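Local coordinates for protein probable chitinase A (Chromobacterium violaceum, PDB 4TX8) that probably hydrolyses chitin internally as a family 18 glycoside hydrolase (endochitinase), and carries a calcium ion and a magnesium ion in the crystal, at residues Q165-Q170 and Y210-I215; V177-G182 and Y204-Q209; V188-A193 and Q197-S202. All coordinates share one frame; numbering follows the deposited sequence. Where two conformers were deposited one is given.

Contact 1: Q165-Q170 and Y210-I215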
loop_
_atom_site.group_PDB
_atom_site.type_symbol
_atom_site.label_atom_id
_atom_site.label_comp_id
_atom_site.label_asym_id
_atom_site.label_seq_id
_atom_site.Cartn_x
_atom_site.Cartn_y
_atom_site.Cartn_z
ATOM N N GLN A 165 17.080 -12.350 7.573
ATOM C CA GLN A 165 17.799 -11.504 8.520
ATOM C C GLN A 165 17.384 -10.043 8.374
ATOM O O GLN A 165 17.290 -9.314 9.362
ATOM C CB GLN A 165 19.309 -11.644 8.330
ATOM C CG GLN A 165 19.863 -12.985 8.778
ATOM C CD GLN A 165 21.356 -13.108 8.541
ATOM O OE1 GLN A 165 21.933 -12.368 7.743
ATOM N NE2 GLN A 165 21.990 -14.044 9.238
ATOM N N ASP A 166 17.135 -9.622 7.137
ATOM C CA ASP A 166 16.720 -8.248 6.867
ATOM C C ASP A 166 15.349 -7.961 7.472
ATOM O O ASP A 166 15.104 -6.866 7.979
ATOM C CB ASP A 166 16.701 -7.975 5.363
ATOM C CG ASP A 166 18.093 -7.944 4.758
ATOM O OD1 ASP A 166 19.078 -7.903 5.525
ATOM O OD2 ASP A 166 18.202 -7.949 3.512
ATOM N N ILE A 167 14.463 -8.950 7.412
ATOM C CA ILE A 167 13.147 -8.845 8.033
ATOM C C ILE A 167 13.281 -8.616 9.537
ATOM O O ILE A 167 12.680 -7.691 10.085
ATOM C CB ILE A 167 12.301 -10.109 7.777
ATOM C CG1 ILE A 167 11.938 -10.211 6.293
ATOM C CG2 ILE A 167 11.049 -10.103 8.642
ATOM C CD1 ILE A 167 11.042 -11.382 5.954
ATOM N N ARG A 168 14.079 -9.451 10.198
ATOM C CA ARG A 168 14.310 -9.309 11.633
ATOM C C ARG A 168 14.889 -7.936 11.974
ATOM O O ARG A 168 14.461 -7.297 12.934
ATOM C CB ARG A 168 15.241 -10.412 12.145
ATOM C CG ARG A 168 14.631 -11.807 12.114
ATOM C CD ARG A 168 15.510 -12.832 12.826
ATOM N NE ARG A 168 16.859 -12.889 12.269
ATOM C CZ ARG A 168 17.968 -12.660 12.967
ATOM N NH1 ARG A 168 19.154 -12.733 12.375
ATOM N NH2 ARG A 168 17.895 -12.365 14.260
ATOM N N ALA A 169 15.851 -7.481 11.176
ATOM C CA ALA A 169 16.516 -6.206 11.431
ATOM C C ALA A 169 15.547 -5.035 11.311
ATOM O O ALA A 169 15.627 -4.075 12.072
ATOM C CB ALA A 169 17.690 -6.020 10.483
ATOM N N GLN A 170 14.630 -5.118 10.352
ATOM C CA GLN A 170 13.618 -4.080 10.187
ATOM C C GLN A 170 12.602 -4.133 11.326
ATOM O O GLN A 170 12.155 -3.098 11.823
ATOM C CB GLN A 170 12.909 -4.217 8.838
ATOM C CG GLN A 170 13.764 -3.836 7.631
ATOM C CD GLN A 170 13.981 -2.336 7.498
ATOM O OE1 GLN A 170 13.543 -1.551 8.339
ATOM N NE2 GLN A 170 14.657 -1.932 6.430
ATOM N N TYR A 210 9.495 -17.375 6.967
ATOM C CA TYR A 210 10.184 -16.111 6.728
ATOM C C TYR A 210 10.056 -15.131 7.891
ATOM O O TYR A 210 10.901 -14.254 8.064
ATOM C CB TYR A 210 9.671 -15.474 5.436
ATOM C CG TYR A 210 10.162 -16.189 4.199
ATOM C CD1 TYR A 210 9.454 -17.256 3.659
ATOM C CD2 TYR A 210 11.349 -15.812 3.584
ATOM C CE1 TYR A 210 9.908 -17.919 2.534
ATOM C CE2 TYR A 210 11.811 -16.468 2.459
ATOM C CZ TYR A 210 11.088 -17.520 1.938
ATOM O OH TYR A 210 11.548 -18.174 0.820
ATOM N N GLY A 211 9.009 -15.283 8.695
ATOM C CA GLY A 211 8.822 -14.415 9.843
ATOM C C GLY A 211 8.087 -13.132 9.505
ATOM O O GLY A 211 8.258 -12.114 10.180
ATOM N N PHE A 212 7.277 -13.175 8.450
ATOM C CA PHE A 212 6.361 -12.083 8.137
ATOM C C PHE A 212 5.403 -11.850 9.302
ATOM O O PHE A 212 5.005 -12.798 9.974
ATOM C CB PHE A 212 5.559 -12.389 6.871
ATOM C CG PHE A 212 6.383 -12.424 5.619
ATOM C CD1 PHE A 212 6.994 -11.275 5.143
ATOM C CD2 PHE A 212 6.515 -13.599 4.896
ATOM C CE1 PHE A 212 7.740 -11.304 3.981
ATOM C CE2 PHE A 212 7.259 -13.633 3.730
ATOM C CZ PHE A 212 7.874 -12.482 3.274
ATOM N N ASP A 213 5.022 -10.598 9.534
ATOM C CA ASP A 213 4.124 -10.275 10.643
ATOM C C ASP A 213 2.674 -10.622 10.326
ATOM O O ASP A 213 1.845 -10.738 11.226
ATOM C CB ASP A 213 4.225 -8.792 11.006
ATOM C CG ASP A 213 5.559 -8.433 11.617
ATOM O OD1 ASP A 213 5.783 -8.792 12.792
ATOM O OD2 ASP A 213 6.379 -7.789 10.926
ATOM N N GLY A 214 2.369 -10.777 9.043
ATOM C CA GLY A 214 1.010 -11.048 8.622
ATOM C C GLY A 214 0.842 -10.838 7.134
ATOM O O GLY A 214 1.814 -10.907 6.385
ATOM N N ILE A 215 -0.388 -10.578 6.700
ATOM C CA ILE A 215 -0.666 -10.474 5.274
ATOM C C ILE A 215 -1.424 -9.208 4.891
ATOM O O ILE A 215 -2.089 -8.580 5.718
ATOM C CB ILE A 215 -1.474 -11.686 4.764
ATOM C CG1 ILE A 215 -2.885 -11.675 5.353
ATOM C CG2 ILE A 215 -0.749 -12.997 5.072
ATOM C CD1 ILE A 215 -3.764 -12.809 4.857
#
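Ile167, on helix 160-171, reaches across to Tyr210 at the C-terminal end of helix 193-210, and to Gly211 and Phe212 in the turn that leads on into strand 214-218. Both segments belong to the (beta/alpha)8 TIM barrel of family 18 chitinases: two neighbouring outer helices meet here, one through its side and the other through its C-terminal end.

The apolar part is a single methyl group set between two partners. Ile167 CD1 lies 3.8 Å from Phe212 CE1, approaching the ring obliquely, with the two side chains crossing at about a right angle. The same methyl is 4.3 Å from Tyr210 CB, while the tyrosine ring itself leads away to meet Phe151 edge-to-face. Around Phe212 the packing goes on, with Phe163, Val138, Ile206 and Leu207 all against its side chain.

The second kind of contact is between methyls and backbone carbonyls. Ile167 CD1 sits 3.6 Å from Tyr210 O, and its other methyl, CG2, is 3.8 Å from Gly211 O. No hydrogen bond joins the two segments, and these are van der Waals contacts. Gly211 has left helical geometry, with phi at +86°, a value glycine adopts readily; the turn it makes breaks off the helix and lets Phe212 follow in extended form.

Polar bonds come from just beyond. Gln171 NE2 donates to both Gly211 O and Asp213 OD2, tying the end of helix 160-171 to the turn, and Val177 N also donates to that carboxylate oxygen. Asp213 is the first residue of the DxxDxDxE signature of family 18.

What lets Ile167 reach so far is its extended long branch: chi2 of -177° sets CD1 anti to CA about the CB-CG1 bond, and CD1 ends beside Phe212 CE1.

Contact 2: V177-G182 and Y204-Q209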
loop_
_atom_site.group_PDB
_atom_site.type_symbol
_atom_site.label_atom_id
_atom_site.label_comp_id
_atom_site.label_asym_id
_atom_site.label_seq_id
_atom_site.Cartn_x
_atom_site.Cartn_y
_atom_site.Cartn_z
ATOM N N VAL A 177 6.720 -6.102 8.648
ATOM C CA VAL A 177 6.975 -6.624 7.313
ATOM C C VAL A 177 5.912 -7.659 6.979
ATOM O O VAL A 177 5.871 -8.734 7.576
ATOM C CB VAL A 177 8.372 -7.259 7.198
ATOM C CG1 VAL A 177 8.631 -7.705 5.765
ATOM C CG2 VAL A 177 9.445 -6.279 7.659
ATOM N N VAL A 178 5.040 -7.332 6.033
ATOM C CA VAL A 178 3.913 -8.206 5.745
ATOM C C VAL A 178 3.929 -8.664 4.286
ATOM O O VAL A 178 4.500 -8.005 3.419
ATOM C CB VAL A 178 2.565 -7.509 6.097
ATOM C CG1 VAL A 178 2.817 -6.266 6.943
ATOM C CG2 VAL A 178 1.774 -7.151 4.858
ATOM N N LEU A 179 3.321 -9.819 4.034
ATOM C CA LEU A 179 3.287 -10.407 2.704
ATOM C C LEU A 179 1.977 -10.069 2.010
ATOM O O LEU A 179 0.906 -10.350 2.540
ATOM C CB LEU A 179 3.465 -11.924 2.793
ATOM C CG LEU A 179 3.440 -12.676 1.464
ATOM C CD1 LEU A 179 4.542 -12.164 0.554
ATOM C CD2 LEU A 179 3.575 -14.175 1.689
ATOM N N SER A 180 2.052 -9.468 0.827
ATOM C CA SER A 180 0.837 -9.092 0.114
ATOM C C SER A 180 0.382 -10.154 -0.878
ATOM O O SER A 180 1.185 -10.739 -1.609
ATOM C CB SER A 180 1.023 -7.767 -0.624
ATOM O OG SER A 180 -0.177 -7.396 -1.283
ATOM N N LEU A 181 -0.922 -10.394 -0.890
ATOM C CA LEU A 181 -1.546 -11.241 -1.892
ATOM C C LEU A 181 -2.062 -10.360 -3.019
ATOM O O LEU A 181 -2.966 -9.546 -2.809
ATOM C CB LEU A 181 -2.689 -12.054 -1.283
ATOM C CG LEU A 181 -2.405 -13.388 -0.588
ATOM C CD1 LEU A 181 -1.078 -13.387 0.149
ATOM C CD2 LEU A 181 -3.542 -13.705 0.369
ATOM N N GLY A 182 -1.484 -10.511 -4.205
ATOM C CA GLY A 182 -1.886 -9.705 -5.343
ATOM C C GLY A 182 -0.914 -9.820 -6.504
ATOM O O GLY A 182 -0.173 -10.796 -6.613
ATOM N N TYR A 204 0.482 -20.296 6.162
ATOM C CA TYR A 204 1.040 -20.553 7.480
ATOM C C TYR A 204 2.498 -20.973 7.347
ATOM O O TYR A 204 3.352 -20.518 8.102
ATOM C CB TYR A 204 0.236 -21.628 8.213
ATOM C CG TYR A 204 0.806 -22.009 9.558
ATOM C CD1 TYR A 204 0.585 -21.220 10.679
ATOM C CD2 TYR A 204 1.565 -23.162 9.708
ATOM C CE1 TYR A 204 1.107 -21.567 11.913
ATOM C CE2 TYR A 204 2.089 -23.518 10.932
ATOM C CZ TYR A 204 1.857 -22.719 12.032
ATOM O OH TYR A 204 2.378 -23.073 13.254
ATOM N N GLY A 205 2.776 -21.832 6.372
ATOM C CA GLY A 205 4.134 -22.273 6.108
ATOM C C GLY A 205 5.055 -21.132 5.713
ATOM O O GLY A 205 6.199 -21.062 6.159
ATOM N N ILE A 206 4.553 -20.229 4.877
ATOM C CA ILE A 206 5.349 -19.103 4.403
ATOM C C ILE A 206 5.647 -18.124 5.537
ATOM O O ILE A 206 6.801 -17.745 5.752
ATOM C CB ILE A 206 4.642 -18.355 3.253
ATOM C CG1 ILE A 206 4.476 -19.279 2.043
ATOM C CG2 ILE A 206 5.422 -17.105 2.872
ATOM C CD1 ILE A 206 3.612 -18.703 0.939
ATOM N N LEU A 207 4.605 -17.726 6.260
ATOM C CA LEU A 207 4.745 -16.768 7.353
ATOM C C LEU A 207 5.703 -17.271 8.432
ATOM O O LEU A 207 6.569 -16.531 8.895
ATOM C CB LEU A 207 3.378 -16.457 7.970
ATOM C CG LEU A 207 2.615 -15.226 7.470
ATOM C CD1 LEU A 207 2.669 -15.097 5.956
ATOM C CD2 LEU A 207 1.170 -15.277 7.946
ATOM N N THR A 208 5.553 -18.533 8.821
ATOM C CA THR A 208 6.386 -19.102 9.875
ATOM C C THR A 208 7.835 -19.268 9.418
ATOM O O THR A 208 8.761 -19.129 10.216
ATOM C CB THR A 208 5.844 -20.465 10.359
ATOM O OG1 THR A 208 5.722 -21.360 9.248
ATOM C CG2 THR A 208 4.484 -20.294 11.014
ATOM N N GLN A 209 8.029 -19.550 8.132
ATOM C CA GLN A 209 9.373 -19.723 7.589
ATOM C C GLN A 209 10.137 -18.404 7.508
ATOM O O GLN A 209 11.290 -18.318 7.925
ATOM C CB GLN A 209 9.320 -20.363 6.200
ATOM C CG GLN A 209 10.695 -20.591 5.579
ATOM C CD GLN A 209 10.624 -21.024 4.125
ATOM O OE1 GLN A 209 9.541 -21.250 3.582
ATOM N NE2 GLN A 209 11.782 -21.137 3.484
#
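Ile206 and Leu207 of helix 193-210 meet Leu179 in the middle of strand 176-182, so this is the strand-to-helix packing of one beta-alpha-beta unit of the TIM barrel, completed by strand 214-218.

Going along the helix, Tyr204 comes first and faces another way. Its ring lies near helix 230-246, with a cation-pi contact to Lys245, and Thr208 one turn later places CG2 3.6 Å above one face of the ring, offset toward the rim. Ile206 is the residue that points at the strand. Its CG2 methyl touches Leu179 CD2 at 3.7 Å, the closest approach between the two segments, and the two side chains cross at about a right angle. The short branch makes the contact because Ile206 holds chi1 at -63°, which puts CG2 opposite the backbone N and CG1 beside it. Leu207 follows with a looser contact: its CD1 comes to 4.5 Å from Leu179 CD2, and the Leu207 side chain also rests on Ile215, Phe250 and Ile246. One leucine methyl on the strand is therefore shared by two consecutive helix residues. Thr208 and Gln209 then turn back toward the outer surface, their backbone N atoms bonded to Tyr204 O and Gly205 O in the regular helical pattern.

On the strand, Leu179 faces the helix layer, whereas the next residue, Ser180, bonds through OG to Asp216 OD2 on strand 214-218. Phe151 packs on both Leu179 and Ile206.

With only methyl groups meeting and no hydrogen bond across, the contact rests on dispersion and exclusion of water; side-chain bulk sets the spacing of helix and strand, with the CA atoms of Leu179 and Leu207 8.0 Å apart.

Contact 3: V188-A193 and Q197-S202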
loop_
_atom_site.group_PDB
_atom_site.type_symbol
_atom_site.label_atom_id
_atom_site.label_comp_id
_atom_site.label_asym_id
_atom_site.label_seq_id
_atom_site.Cartn_x
_atom_site.Cartn_y
_atom_site.Cartn_z
ATOM N N VAL A 188 -6.611 -15.538 -6.593
ATOM C CA VAL A 188 -6.826 -16.607 -5.626
ATOM C C VAL A 188 -8.184 -17.277 -5.814
ATOM O O VAL A 188 -9.197 -16.602 -5.992
ATOM C CB VAL A 188 -6.721 -16.076 -4.184
ATOM C CG1 VAL A 188 -6.824 -17.216 -3.185
ATOM C CG2 VAL A 188 -5.419 -15.317 -3.999
ATOM N N THR A 189 -8.204 -18.606 -5.782
ATOM C CA THR A 189 -9.459 -19.349 -5.835
ATOM C C THR A 189 -9.826 -19.902 -4.462
ATOM O O THR A 189 -9.097 -20.712 -3.889
ATOM C CB THR A 189 -9.398 -20.519 -6.838
ATOM O OG1 THR A 189 -8.277 -21.357 -6.532
ATOM C CG2 THR A 189 -9.272 -20.001 -8.264
ATOM N N LEU A 190 -10.961 -19.451 -3.939
ATOM C CA LEU A 190 -11.488 -19.954 -2.677
ATOM C C LEU A 190 -12.951 -20.329 -2.853
ATOM O O LEU A 190 -13.842 -19.670 -2.317
ATOM C CB LEU A 190 -11.333 -18.914 -1.568
ATOM C CG LEU A 190 -9.904 -18.526 -1.190
ATOM C CD1 LEU A 190 -9.918 -17.463 -0.105
ATOM C CD2 LEU A 190 -9.115 -19.744 -0.740
ATOM N N ASN A 191 -13.190 -21.394 -3.611
ATOM C CA ASN A 191 -14.543 -21.787 -3.980
ATOM C C ASN A 191 -15.085 -22.950 -3.151
ATOM O O ASN A 191 -16.293 -23.182 -3.123
ATOM C CB ASN A 191 -14.591 -22.141 -5.469
ATOM C CG ASN A 191 -14.287 -20.948 -6.358
ATOM O OD1 ASN A 191 -14.867 -19.873 -6.195
ATOM N ND2 ASN A 191 -13.365 -21.128 -7.295
ATOM N N ASN A 192 -14.194 -23.679 -2.482
ATOM C CA ASN A 192 -14.616 -24.767 -1.602
ATOM C C ASN A 192 -13.706 -24.911 -0.383
ATOM O O ASN A 192 -12.668 -24.254 -0.293
ATOM C CB ASN A 192 -14.685 -26.090 -2.379
ATOM C CG ASN A 192 -13.360 -26.476 -3.015
ATOM O OD1 ASN A 192 -12.321 -26.510 -2.355
ATOM N ND2 ASN A 192 -13.393 -26.774 -4.308
ATOM N N ALA A 193 -14.100 -25.778 0.547
ATOM C CA ALA A 193 -13.378 -25.953 1.805
ATOM C C ALA A 193 -11.958 -26.476 1.602
ATOM O O ALA A 193 -11.068 -26.201 2.407
ATOM C CB ALA A 193 -14.153 -26.887 2.728
ATOM N N GLN A 197 -8.456 -24.659 2.937
ATOM C CA GLN A 197 -7.435 -25.340 3.725
ATOM C C GLN A 197 -6.046 -25.196 3.106
ATOM O O GLN A 197 -5.066 -24.991 3.823
ATOM C CB GLN A 197 -7.791 -26.816 3.898
ATOM C CG GLN A 197 -8.986 -27.043 4.809
ATOM C CD GLN A 197 -8.828 -26.353 6.152
ATOM O OE1 GLN A 197 -9.621 -25.485 6.514
ATOM N NE2 GLN A 197 -7.798 -26.737 6.897
ATOM N N ASN A 198 -5.960 -25.289 1.781
ATOM C CA ASN A 198 -4.685 -25.101 1.090
ATOM C C ASN A 198 -4.168 -23.678 1.277
ATOM O O ASN A 198 -2.972 -23.459 1.473
ATOM C CB ASN A 198 -4.821 -25.414 -0.402
ATOM C CG ASN A 198 -4.987 -26.897 -0.677
ATOM O OD1 ASN A 198 -4.652 -27.737 0.157
ATOM N ND2 ASN A 198 -5.498 -27.224 -1.857
ATOM N N PHE A 199 -5.088 -22.720 1.215
ATOM C CA PHE A 199 -4.792 -21.312 1.469
ATOM C C PHE A 199 -4.191 -21.138 2.853
ATOM O O PHE A 199 -3.101 -20.589 3.008
ATOM C CB PHE A 199 -6.071 -20.479 1.321
ATOM C CG PHE A 199 -5.884 -18.998 1.544
ATOM C CD1 PHE A 199 -5.994 -18.453 2.816
ATOM C CD2 PHE A 199 -5.643 -18.149 0.476
ATOM C CE1 PHE A 199 -5.844 -17.094 3.022
ATOM C CE2 PHE A 199 -5.491 -16.789 0.674
ATOM C CZ PHE A 199 -5.594 -16.260 1.950
ATOM N N VAL A 200 -4.915 -21.623 3.855
ATOM C CA VAL A 200 -4.506 -21.488 5.246
ATOM C C VAL A 200 -3.157 -22.155 5.509
ATOM O O VAL A 200 -2.239 -21.526 6.038
ATOM C CB VAL A 200 -5.568 -22.087 6.188
ATOM C CG1 VAL A 200 -5.018 -22.229 7.593
ATOM C CG2 VAL A 200 -6.823 -21.224 6.181
ATOM N N ASN A 201 -3.038 -23.423 5.127
ATOM C CA ASN A 201 -1.827 -24.190 5.398
ATOM C C ASN A 201 -0.588 -23.637 4.695
ATOM O O ASN A 201 0.462 -23.492 5.318
ATOM C CB ASN A 201 -2.029 -25.657 5.010
ATOM C CG ASN A 201 -3.046 -26.360 5.893
ATOM O OD1 ASN A 201 -3.322 -25.925 7.012
ATOM N ND2 ASN A 201 -3.603 -27.458 5.394
ATOM N N SER A 202 -0.701 -23.325 3.406
ATOM C CA SER A 202 0.468 -22.872 2.656
ATOM C C SER A 202 0.953 -21.505 3.147
ATOM O O SER A 202 2.158 -21.282 3.266
ATOM C CB SER A 202 0.178 -22.831 1.150
ATOM O OG SER A 202 -0.808 -21.868 0.826
#
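The N-terminal start of helix 193-210 folds against the loop that leads into it, with Phe199 of the helix covered by Val188 and Leu190 of the loop. Asn192 is the N-cap, its OD1 accepting from Gln195 N. The first helical turn closes with Gln197 N donating to Ala193 O at 3.1 Å, with an angle of 155° at the hydrogen and the donor 31° off the carbonyl plane. In the conformer given, Gln197 CG also lies against this oxygen at 3.3 Å, while the far end of the side chain bonds through OE1 to Gln241 NE2.

In the barrel this loop links strand 176-182 to its outer helix, and Phe199 is the helix side chain on which the loop packs. With chi1 at -179° the ring swings away from the backbone N and out toward the loop. Leu190 CD1 lies over one face of the ring, and its sister methyl CD2 touches Phe199 CB at 3.7 Å. Val188 CG1 comes in obliquely at 4.0 Å from Phe199 CD2. From helix 230-246, Ala238 packs on Phe199 and Leu235 on Leu190. Farther along, Asn198 O takes two bonds, from Ser202 N and Ser202 OG, arriving from opposite faces of its plane.

Contacts 2 and 3 share helix 193-210, and contact 1 takes up the chain where that helix ends. Contact 2 is fully buried between strand and helix and wholly apolar; contact 1, at the C-terminal end of the helix, is only partly buried and mixes methyls with backbone carbonyls; contact 3 lies farthest from the centre of the chain and adds a helical hydrogen bond to apolar packing of Val188 and Leu190 round buried Phe199. Contacts 1 and 2 are joined through the sheet, where Asp213 N lies 2.8 Å from Val177 O in a probable hydrogen bond. Contacts 2 and 3 meet at Leu181 CD2, 3.6 Å from Phe199 CZ, whereas contacts 1 and 3 do not touch.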